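Local coordinates for protein histone acetyltransferase (PDB 6IF4) that probably acetylates lysines of histones from acetyl-CoA as a MYST-family enzyme, of which this piece is the presumed Tudor domain, thought to help bind chromatin or nucleic acid, at residues 38-43 with 47-52; 9-14 with 18-23; 26-29 with 34-37. One frame throughout, in Å; residues are numbered along the deposited sequence.

Contact 1. Residues 38-43 with 47-52; sequences YVHYVE and RMDRWL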
loop_
_atom_site.group_PDB
_atom_site.type_symbol
_atom_site.label_atom_id
_atom_site.label_comp_id
_atom_site.label_asym_id
_atom_site.label_seq_id
_atom_site.Cartn_x
_atom_site.Cartn_y
_atom_site.Cartn_z
ATOM N N TYR B 38 3.827 -2.951 -1.354
ATOM C CA TYR B 38 4.635 -2.599 -0.195
ATOM C C TYR B 38 4.480 -1.101 0.007
ATOM O O TYR B 38 5.013 -0.304 -0.770
ATOM C CB TYR B 38 6.098 -2.978 -0.407
ATOM C CG TYR B 38 6.910 -2.969 0.865
ATOM C CD1 TYR B 38 6.611 -3.837 1.906
ATOM C CD2 TYR B 38 7.972 -2.089 1.030
ATOM C CE1 TYR B 38 7.349 -3.834 3.074
ATOM C CE2 TYR B 38 8.715 -2.078 2.194
ATOM C CZ TYR B 38 8.399 -2.952 3.213
ATOM O OH TYR B 38 9.135 -2.944 4.375
ATOM N N VAL B 39 3.740 -0.719 1.039
ATOM C CA VAL B 39 3.379 0.675 1.251
ATOM C C VAL B 39 4.273 1.258 2.330
ATOM O O VAL B 39 4.674 0.565 3.275
ATOM C CB VAL B 39 1.886 0.821 1.613
ATOM C CG1 VAL B 39 1.033 -0.077 0.723
ATOM C CG2 VAL B 39 1.637 0.519 3.082
ATOM N N HIS B 40 4.624 2.525 2.166
ATOM C CA HIS B 40 5.307 3.291 3.194
ATOM C C HIS B 40 4.372 4.388 3.674
ATOM O O HIS B 40 3.853 5.164 2.864
ATOM C CB HIS B 40 6.613 3.893 2.664
ATOM C CG HIS B 40 7.222 4.910 3.580
ATOM N ND1 HIS B 40 7.731 4.583 4.819
ATOM C CD2 HIS B 40 7.406 6.244 3.439
ATOM C CE1 HIS B 40 8.196 5.671 5.404
ATOM N NE2 HIS B 40 8.013 6.694 4.588
ATOM N N TYR B 41 4.142 4.440 4.982
ATOM C CA TYR B 41 3.303 5.482 5.550
ATOM C C TYR B 41 4.131 6.753 5.620
ATOM O O TYR B 41 5.224 6.772 6.195
ATOM C CB TYR B 41 2.774 5.083 6.922
ATOM C CG TYR B 41 1.906 3.858 6.859
ATOM C CD1 TYR B 41 0.538 3.959 6.626
ATOM C CD2 TYR B 41 2.456 2.593 7.008
ATOM C CE1 TYR B 41 -0.255 2.831 6.558
ATOM C CE2 TYR B 41 1.677 1.468 6.939
ATOM C CZ TYR B 41 0.324 1.589 6.715
ATOM O OH TYR B 41 -0.445 0.455 6.651
ATOM N N VAL B 42 3.595 7.813 5.022
ATOM C CA VAL B 42 4.352 9.030 4.773
ATOM C C VAL B 42 4.828 9.684 6.064
ATOM O O VAL B 42 5.924 10.256 6.111
ATOM C CB VAL B 42 3.468 9.963 3.930
ATOM C CG1 VAL B 42 3.811 11.379 4.192
ATOM C CG2 VAL B 42 3.597 9.603 2.454
ATOM N N GLU B 43 4.048 9.588 7.134
ATOM C CA GLU B 43 4.404 10.181 8.414
ATOM C C GLU B 43 4.691 9.116 9.466
ATOM O O GLU B 43 4.441 9.324 10.657
ATOM C CB GLU B 43 3.304 11.130 8.880
ATOM C CG GLU B 43 3.152 12.335 7.967
ATOM C CD GLU B 43 2.531 13.525 8.659
ATOM O OE1 GLU B 43 3.289 14.344 9.216
ATOM O OE2 GLU B 43 1.289 13.645 8.635
ATOM N N ARG B 47 9.981 1.333 9.621
ATOM C CA ARG B 47 9.578 0.146 10.372
ATOM C C ARG B 47 8.107 -0.203 10.176
ATOM O O ARG B 47 7.736 -1.381 10.240
ATOM C CB ARG B 47 9.916 0.327 11.852
ATOM C CG ARG B 47 11.420 0.318 12.113
ATOM C CD ARG B 47 11.739 0.611 13.559
ATOM N NE ARG B 47 11.071 1.820 14.028
ATOM C CZ ARG B 47 11.674 2.990 14.201
ATOM N NH1 ARG B 47 12.973 3.117 13.952
ATOM N NH2 ARG B 47 10.977 4.034 14.625
ATOM N N MET B 48 7.259 0.797 9.961
ATOM C CA MET B 48 5.832 0.565 9.795
ATOM C C MET B 48 5.455 0.106 8.391
ATOM O O MET B 48 4.281 -0.206 8.166
ATOM C CB MET B 48 5.043 1.825 10.157
ATOM C CG MET B 48 5.311 2.309 11.571
ATOM S SD MET B 48 4.760 1.114 12.803
ATOM C CE MET B 48 3.010 1.031 12.449
ATOM N N ASP B 49 6.409 0.094 7.481
ATOM C CA ASP B 49 6.177 -0.359 6.101
ATOM C C ASP B 49 5.625 -1.787 6.098
ATOM O O ASP B 49 6.082 -2.614 6.872
ATOM C CB ASP B 49 7.431 -0.309 5.264
ATOM C CG ASP B 49 8.022 1.072 5.111
ATOM O OD1 ASP B 49 7.453 2.005 5.575
ATOM O OD2 ASP B 49 8.999 1.155 4.497
ATOM N N ARG B 50 4.716 -2.045 5.178
ATOM C CA ARG B 50 4.158 -3.403 5.114
ATOM C C ARG B 50 3.536 -3.721 3.765
ATOM O O ARG B 50 3.269 -2.858 3.012
ATOM C CB ARG B 50 3.060 -3.599 6.155
ATOM C CG ARG B 50 2.008 -2.525 6.201
ATOM C CD ARG B 50 1.231 -2.689 7.496
ATOM N NE ARG B 50 2.020 -2.054 8.521
ATOM C CZ ARG B 50 2.009 -2.311 9.804
ATOM N NH1 ARG B 50 1.244 -3.251 10.304
ATOM N NH2 ARG B 50 2.781 -1.618 10.601
ATOM N N TRP B 51 3.389 -5.007 3.549
ATOM C CA TRP B 51 2.712 -5.497 2.357
ATOM C C TRP B 51 1.206 -5.498 2.593
ATOM O O TRP B 51 0.734 -6.001 3.618
ATOM C CB TRP B 51 3.196 -6.902 2.005
ATOM C CG TRP B 51 4.596 -6.943 1.487
ATOM C CD1 TRP B 51 5.724 -7.218 2.201
ATOM C CD2 TRP B 51 5.021 -6.699 0.141
ATOM N NE1 TRP B 51 6.824 -7.163 1.384
ATOM C CE2 TRP B 51 6.421 -6.845 0.113
ATOM C CE3 TRP B 51 4.352 -6.371 -1.044
ATOM C CZ2 TRP B 51 7.167 -6.675 -1.052
ATOM C CZ3 TRP B 51 5.094 -6.202 -2.199
ATOM C CH2 TRP B 51 6.487 -6.352 -2.194
ATOM N N LEU B 52 0.452 -4.939 1.654
ATOM C CA LEU B 52 -0.997 -4.875 1.787
ATOM C C LEU B 52 -1.660 -5.221 0.479
ATOM O O LEU B 52 -1.106 -4.958 -0.604
ATOM C CB LEU B 52 -1.462 -3.480 2.238
ATOM C CG LEU B 52 -0.979 -3.006 3.608
ATOM C CD1 LEU B 52 -1.334 -1.541 3.823
ATOM C CD2 LEU B 52 -1.569 -3.878 4.705
HETATM O O HOH W 1 10.803 -0.943 4.631
HETATM O O HOH W 2 5.690 3.361 7.266
#

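Contact 2. Residues 9-14 with 18-23; sequences KVYATL and FHAAII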
loop_
_atom_site.group_PDB
_atom_site.type_symbol
_atom_site.label_atom_id
_atom_site.label_comp_id
_atom_site.label_asym_id
_atom_site.label_seq_id
_atom_site.Cartn_x
_atom_site.Cartn_y
_atom_site.Cartn_z
ATOM N N LYS B 9 0.730 8.047 -4.768
ATOM C CA LYS B 9 0.212 8.460 -3.472
ATOM C C LYS B 9 -1.136 7.795 -3.224
ATOM O O LYS B 9 -2.022 7.824 -4.085
ATOM C CB LYS B 9 0.073 9.978 -3.409
ATOM C CG LYS B 9 1.245 10.727 -4.019
ATOM C CD LYS B 9 1.379 12.108 -3.421
ATOM C CE LYS B 9 2.749 12.696 -3.718
ATOM N NZ LYS B 9 3.837 11.809 -3.228
ATOM N N VAL B 10 -1.290 7.197 -2.044
ATOM C CA VAL B 10 -2.493 6.464 -1.678
ATOM C C VAL B 10 -2.826 6.759 -0.222
ATOM O O VAL B 10 -2.053 7.384 0.507
ATOM C CB VAL B 10 -2.331 4.940 -1.874
ATOM C CG1 VAL B 10 -2.056 4.596 -3.339
ATOM C CG2 VAL B 10 -1.228 4.414 -0.969
ATOM N N TYR B 11 -4.007 6.310 0.186
ATOM C CA TYR B 11 -4.356 6.154 1.588
ATOM C C TYR B 11 -4.333 4.668 1.907
ATOM O O TYR B 11 -4.852 3.855 1.138
ATOM C CB TYR B 11 -5.739 6.728 1.898
ATOM C CG TYR B 11 -5.811 8.240 1.906
ATOM C CD1 TYR B 11 -5.255 8.977 2.943
ATOM C CD2 TYR B 11 -6.445 8.926 0.880
ATOM C CE1 TYR B 11 -5.324 10.360 2.954
ATOM C CE2 TYR B 11 -6.519 10.308 0.882
ATOM C CZ TYR B 11 -5.958 11.018 1.920
ATOM O OH TYR B 11 -6.030 12.394 1.920
ATOM N N ALA B 12 -3.729 4.316 3.034
ATOM C CA ALA B 12 -3.590 2.924 3.431
ATOM C C ALA B 12 -4.078 2.754 4.860
ATOM O O ALA B 12 -3.794 3.587 5.725
ATOM C CB ALA B 12 -2.139 2.444 3.314
ATOM N N THR B 13 -4.825 1.682 5.100
ATOM C CA THR B 13 -5.261 1.399 6.455
ATOM C C THR B 13 -4.073 0.986 7.314
ATOM O O THR B 13 -3.124 0.345 6.848
ATOM C CB THR B 13 -6.324 0.300 6.477
ATOM O OG1 THR B 13 -5.787 -0.901 5.911
ATOM C CG2 THR B 13 -7.551 0.731 5.695
ATOM N N LEU B 14 -4.145 1.353 8.586
ATOM C CA LEU B 14 -3.134 0.951 9.558
ATOM C C LEU B 14 -3.827 0.977 10.908
ATOM O O LEU B 14 -4.110 2.058 11.435
ATOM C CB LEU B 14 -1.933 1.893 9.530
ATOM C CG LEU B 14 -0.934 1.788 10.685
ATOM C CD1 LEU B 14 -0.274 0.422 10.695
ATOM C CD2 LEU B 14 0.111 2.896 10.589
ATOM N N PHE B 18 -7.118 5.167 8.152
ATOM C CA PHE B 18 -6.499 5.498 6.877
ATOM C C PHE B 18 -5.421 6.553 7.088
ATOM O O PHE B 18 -5.675 7.597 7.698
ATOM C CB PHE B 18 -7.546 6.003 5.885
ATOM C CG PHE B 18 -8.109 4.931 5.001
ATOM C CD1 PHE B 18 -7.298 4.270 4.092
ATOM C CD2 PHE B 18 -9.449 4.587 5.072
ATOM C CE1 PHE B 18 -7.811 3.285 3.273
ATOM C CE2 PHE B 18 -9.969 3.599 4.256
ATOM C CZ PHE B 18 -9.147 2.947 3.354
ATOM N N HIS B 19 -4.223 6.286 6.577
ATOM C CA HIS B 19 -3.104 7.213 6.665
ATOM C C HIS B 19 -2.534 7.449 5.276
ATOM O O HIS B 19 -2.508 6.535 4.447
ATOM C CB HIS B 19 -2.014 6.689 7.600
ATOM C CG HIS B 19 -2.422 6.652 9.038
ATOM N ND1 HIS B 19 -2.308 7.743 9.873
ATOM C CD2 HIS B 19 -2.951 5.658 9.790
ATOM C CE1 HIS B 19 -2.748 7.422 11.076
ATOM N NE2 HIS B 19 -3.142 6.161 11.053
ATOM N N ALA B 20 -2.088 8.679 5.024
ATOM C CA ALA B 20 -1.383 8.967 3.784
ATOM C C ALA B 20 -0.172 8.052 3.645
ATOM O O ALA B 20 0.566 7.819 4.606
ATOM C CB ALA B 20 -0.948 10.431 3.744
ATOM N N ALA B 21 0.020 7.515 2.443
ATOM C CA ALA B 21 1.089 6.560 2.202
ATOM C C ALA B 21 1.538 6.662 0.750
ATOM O O ALA B 21 0.957 7.392 -0.057
ATOM C CB ALA B 21 0.638 5.136 2.548
ATOM N N ILE B 22 2.581 5.902 0.426
ATOM C CA ILE B 22 3.116 5.806 -0.925
ATOM C C ILE B 22 3.448 4.343 -1.169
ATOM O O ILE B 22 3.809 3.607 -0.246
ATOM C CB ILE B 22 4.369 6.698 -1.128
ATOM C CG1 ILE B 22 4.039 8.176 -0.923
ATOM C CG2 ILE B 22 4.977 6.498 -2.512
ATOM C CD1 ILE B 22 5.265 9.058 -0.786
ATOM N N ILE B 23 3.299 3.910 -2.411
ATOM C CA ILE B 23 3.595 2.533 -2.776
ATOM C C ILE B 23 5.063 2.430 -3.166
ATOM O O ILE B 23 5.519 3.092 -4.104
ATOM C CB ILE B 23 2.666 2.052 -3.893
ATOM C CG1 ILE B 23 1.292 1.827 -3.268
ATOM C CG2 ILE B 23 3.189 0.774 -4.526
ATOM C CD1 ILE B 23 0.264 1.478 -4.213
#

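Contact 3. Residues 26-29 with 34-37; sequences VAHD and QLLY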
loop_
_atom_site.group_PDB
_atom_site.type_symbol
_atom_site.label_atom_id
_atom_site.label_comp_id
_atom_site.label_asym_id
_atom_site.label_seq_id
_atom_site.Cartn_x
_atom_site.Cartn_y
_atom_site.Cartn_z
ATOM N N VAL B 26 5.582 -3.214 -6.007
ATOM C CA VAL B 26 4.449 -4.033 -6.409
ATOM C C VAL B 26 4.971 -5.437 -6.665
ATOM O O VAL B 26 6.056 -5.610 -7.234
ATOM C CB VAL B 26 3.750 -3.459 -7.659
ATOM C CG1 VAL B 26 2.657 -4.396 -8.150
ATOM C CG2 VAL B 26 3.178 -2.081 -7.361
ATOM N N ALA B 27 4.206 -6.441 -6.245
ATOM C CA ALA B 27 4.606 -7.821 -6.456
ATOM C C ALA B 27 3.363 -8.677 -6.623
ATOM O O ALA B 27 2.346 -8.452 -5.961
ATOM C CB ALA B 27 5.451 -8.350 -5.291
ATOM N N HIS B 28 3.451 -9.624 -7.545
ATOM C CA HIS B 28 2.339 -10.564 -7.798
ATOM C C HIS B 28 2.505 -11.775 -6.874
ATOM O O HIS B 28 3.553 -12.344 -6.889
ATOM C CB HIS B 28 2.314 -11.000 -9.272
ATOM C CG HIS B 28 2.522 -9.924 -10.280
ATOM N ND1 HIS B 28 1.547 -9.578 -11.188
ATOM C CD2 HIS B 28 3.582 -9.127 -10.551
ATOM C CE1 HIS B 28 1.981 -8.595 -11.946
ATOM N NE2 HIS B 28 3.214 -8.310 -11.586
ATOM N N ASP B 29 1.550 -12.029 -5.997
ATOM C CA ASP B 29 1.490 -13.216 -5.151
ATOM C C ASP B 29 1.160 -14.397 -6.056
ATOM O O ASP B 29 0.050 -14.480 -6.594
ATOM C CB ASP B 29 0.456 -13.025 -4.048
ATOM C CG ASP B 29 0.446 -14.148 -3.037
ATOM O OD1 ASP B 29 1.495 -14.785 -2.792
ATOM O OD2 ASP B 29 -0.641 -14.379 -2.471
ATOM N N GLN B 34 -3.033 -12.390 -7.088
ATOM C CA GLN B 34 -3.325 -11.047 -6.554
ATOM C C GLN B 34 -2.070 -10.162 -6.481
ATOM O O GLN B 34 -1.027 -10.651 -6.206
ATOM C CB GLN B 34 -3.940 -11.249 -5.175
ATOM C CG GLN B 34 -3.724 -10.127 -4.196
ATOM C CD GLN B 34 -4.738 -10.130 -3.082
ATOM O OE1 GLN B 34 -4.603 -10.829 -2.099
ATOM N NE2 GLN B 34 -5.733 -9.280 -3.205
ATOM N N LEU B 35 -2.228 -8.885 -6.797
ATOM C CA LEU B 35 -1.146 -7.895 -6.642
ATOM C C LEU B 35 -1.097 -7.479 -5.170
ATOM O O LEU B 35 -2.134 -7.264 -4.613
ATOM C CB LEU B 35 -1.443 -6.691 -7.519
ATOM C CG LEU B 35 -1.133 -6.884 -8.993
ATOM C CD1 LEU B 35 -1.489 -5.668 -9.805
ATOM C CD2 LEU B 35 0.306 -7.219 -9.192
ATOM N N LEU B 36 0.100 -7.434 -4.608
ATOM C CA LEU B 36 0.349 -6.923 -3.245
ATOM C C LEU B 36 1.295 -5.725 -3.368
ATOM O O LEU B 36 2.160 -5.726 -4.202
ATOM C CB LEU B 36 0.926 -7.999 -2.338
ATOM C CG LEU B 36 0.039 -9.215 -2.152
ATOM C CD1 LEU B 36 0.705 -10.249 -1.282
ATOM C CD2 LEU B 36 -1.292 -8.816 -1.610
ATOM N N TYR B 37 1.086 -4.767 -2.498
ATOM C CA TYR B 37 1.791 -3.498 -2.542
ATOM C C TYR B 37 2.548 -3.295 -1.241
ATOM O O TYR B 37 1.978 -3.449 -0.158
ATOM C CB TYR B 37 0.808 -2.348 -2.779
ATOM C CG TYR B 37 -0.130 -2.589 -3.945
ATOM C CD1 TYR B 37 0.239 -2.248 -5.240
ATOM C CD2 TYR B 37 -1.377 -3.175 -3.752
ATOM C CE1 TYR B 37 -0.607 -2.474 -6.306
ATOM C CE2 TYR B 37 -2.230 -3.404 -4.814
ATOM C CZ TYR B 37 -1.841 -3.050 -6.089
ATOM O OH TYR B 37 -2.682 -3.276 -7.151
#

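Contact 1. Residues 38-43 with 47-52
Strands 35-41 and 50-53 form an antiparallel hairpin at one margin of the sheet, and Tyr-38, His-40 and Tyr-41 reach across it to Asp-49, Arg-50 and Trp-51. The backbones share one hydrogen-bonded pair, Val-39 with Arg-50; Val-39 N to Arg-50 O is the shorter of its two bonds at 2.9 Å. Next to it, Tyr-38 and Trp-51 make a non-hydrogen-bonded pair whose side chains emerge on the same face. Tyr-38 CB sits squarely over the indole six-membered ring, a CH-pi contact with 3.6 Å to the centroid. With CG anti to the backbone N (chi1 -165°), the phenol ring then runs on past the indole, CD1 coming 3.4 Å from Trp-51 NE1, the two rings inclined rather than stacked. Its far end passes the CB of Asp-49, and a water joins Tyr-38 OH to Asp-49 OD2. The other carboxylate oxygen accepts a hydrogen bond from the imidazole N-H: His-40 ND1 to Asp-49 OD1 is 2.7 Å, nearly straight, in the ring plane and on the syn side, although the planes of ring and carboxylate stand 82° apart. A second water links this OD1 to Tyr-41 N. The His-40 bond and the two waters, one on each oxygen, together hold the carboxylate's rotation; its charge would probably favour a protonated imidazole. On the other face, Arg-50 folds back and grips Met-48 O side-on with NE and NH2, the NE bond being 2.9 Å, while Tyr-41 meets that carbonyl with its ring edge. Leu-52 CD1 touches both Val-39 CG2 and Tyr-41 OH, which is hydrogen-bonded to Thr-13 O. This is a beta hairpin of the SH3-like barrel found in Tudor-knot domains.

Contact 2. Residues 9-14 with 18-23
Four backbone hydrogen bonds join strand 9-13 to the start of strand 18-28, in two antiparallel hydrogen-bonded pairs, Val-10 with Ala-21 and Ala-12 with His-19. Val-10 N to Ala-21 O, 3.0 Å, is practically straight at the hydrogen, yet the N-H arrives from above the carbonyl plane; the return bond from Ala-21 N to Val-10 O is 2.8 Å. Both carbonyls of this pair serve a second donor, since Arg-60 bonds to Val-10 O through NE and to Ala-21 O through NH2. The intervening pairs add CA-H...O contacts, such as Tyr-11 CA to His-19 O at 3.4 Å.

Contacts to the Phe-18 ring occupy the face that carries Tyr-11, Thr-13 and Phe-18. Thr-13 OG1 lies between the backbone N and the carbonyl carbon (chi1 60°), which puts CG2 over the Phe-18 ring in a CH-pi contact, 3.7 Å from the centroid. Tyr-11 CB touches Phe-18 CD1 at 3.6 Å, and Arg-58 adds a cation-pi contact to the same ring.

On the face of Val-10, Ala-12 and Ala-21 the contacts are mostly apolar: the methyls of Ala-12 and Ala-21 meet at 3.9 Å, Val-10 CG2 rests against the Ala-21 methyl, and the Val-10 and Ile-23 side chains cross at about a right angle, CG1 touching CD1. Ala-12 also touches Tyr-41, Leu-52 and Leu-57, as expected for the first hairpin of a small SH3-like beta barrel.

Contact 3. Residues 26-29 with 34-37
Leu-36 N gives its hydrogen to Ala-27 O at 2.8 Å, the shortest polar bond between strands 18-28 and 35-41 here, and an almost straight one (175°). The reverse bond, Ala-27 N to Leu-36 O, completes the antiparallel hydrogen-bonded pair. Toward the turn, Asp-29 N reaches Gln-34 O at 2.9 Å, so the backbone pairing carries on past the regular strand.

Val-26, His-28, Leu-35 and Tyr-37 share one face. Leu-35 is the residue in the middle: its CD2 methyl lies over the face of the His-28 imidazole, a CH-pi contact with 3.5 Å to the ring centroid, slightly toward the ND1 side of the ring. The side chains of His-28 and Leu-35 run side by side in the same direction. The same methyl also touches Val-26 CG1 at 3.8 Å. The second branch of Val-26 turns to the neighbouring ring, CG2 meeting the edge of Tyr-37 at CD1, 3.6 Å away; chi1 of 174° splits the valine so that each methyl has its own partner. Phe-4 packs edge-to-face on Tyr-37.

On the opposite face, Leu-36 CD1 rests against Asp-29 CB at 3.9 Å, and Trp-51 of strand 50-53 touches both Ala-27 and Leu-36. Direction and register thus come from the main chain, while the side chains add methyl and ring contacts with no salt bridge or side-chain hydrogen bond across the pair, implying a hairpin end held by backbone bonding and a thin apolar layer.

How the contacts relate
All three contacts are antiparallel hairpins of one sheet, in which strand 57-59 flanks 9-13. Contact 2 uses the start of strand 18-28 and contact 3 its end; contact 3 uses the start of strand 35-41 and contact 1 its end. Contacts 1 and 2 lie nearer the centre of the chain, each partly buried, and join where Tyr-41 OH meets Thr-13 O and His-40 N meets Ile-22 O. Contact 3 is a surface hairpin about 16 Å from contact 2, centre to centre. Main-chain bonds run through all three; contact 1 adds side-chain and water-mediated hydrogen bonds, contact 2 alanine and valine packing, contact 3 methyl-ring contacts.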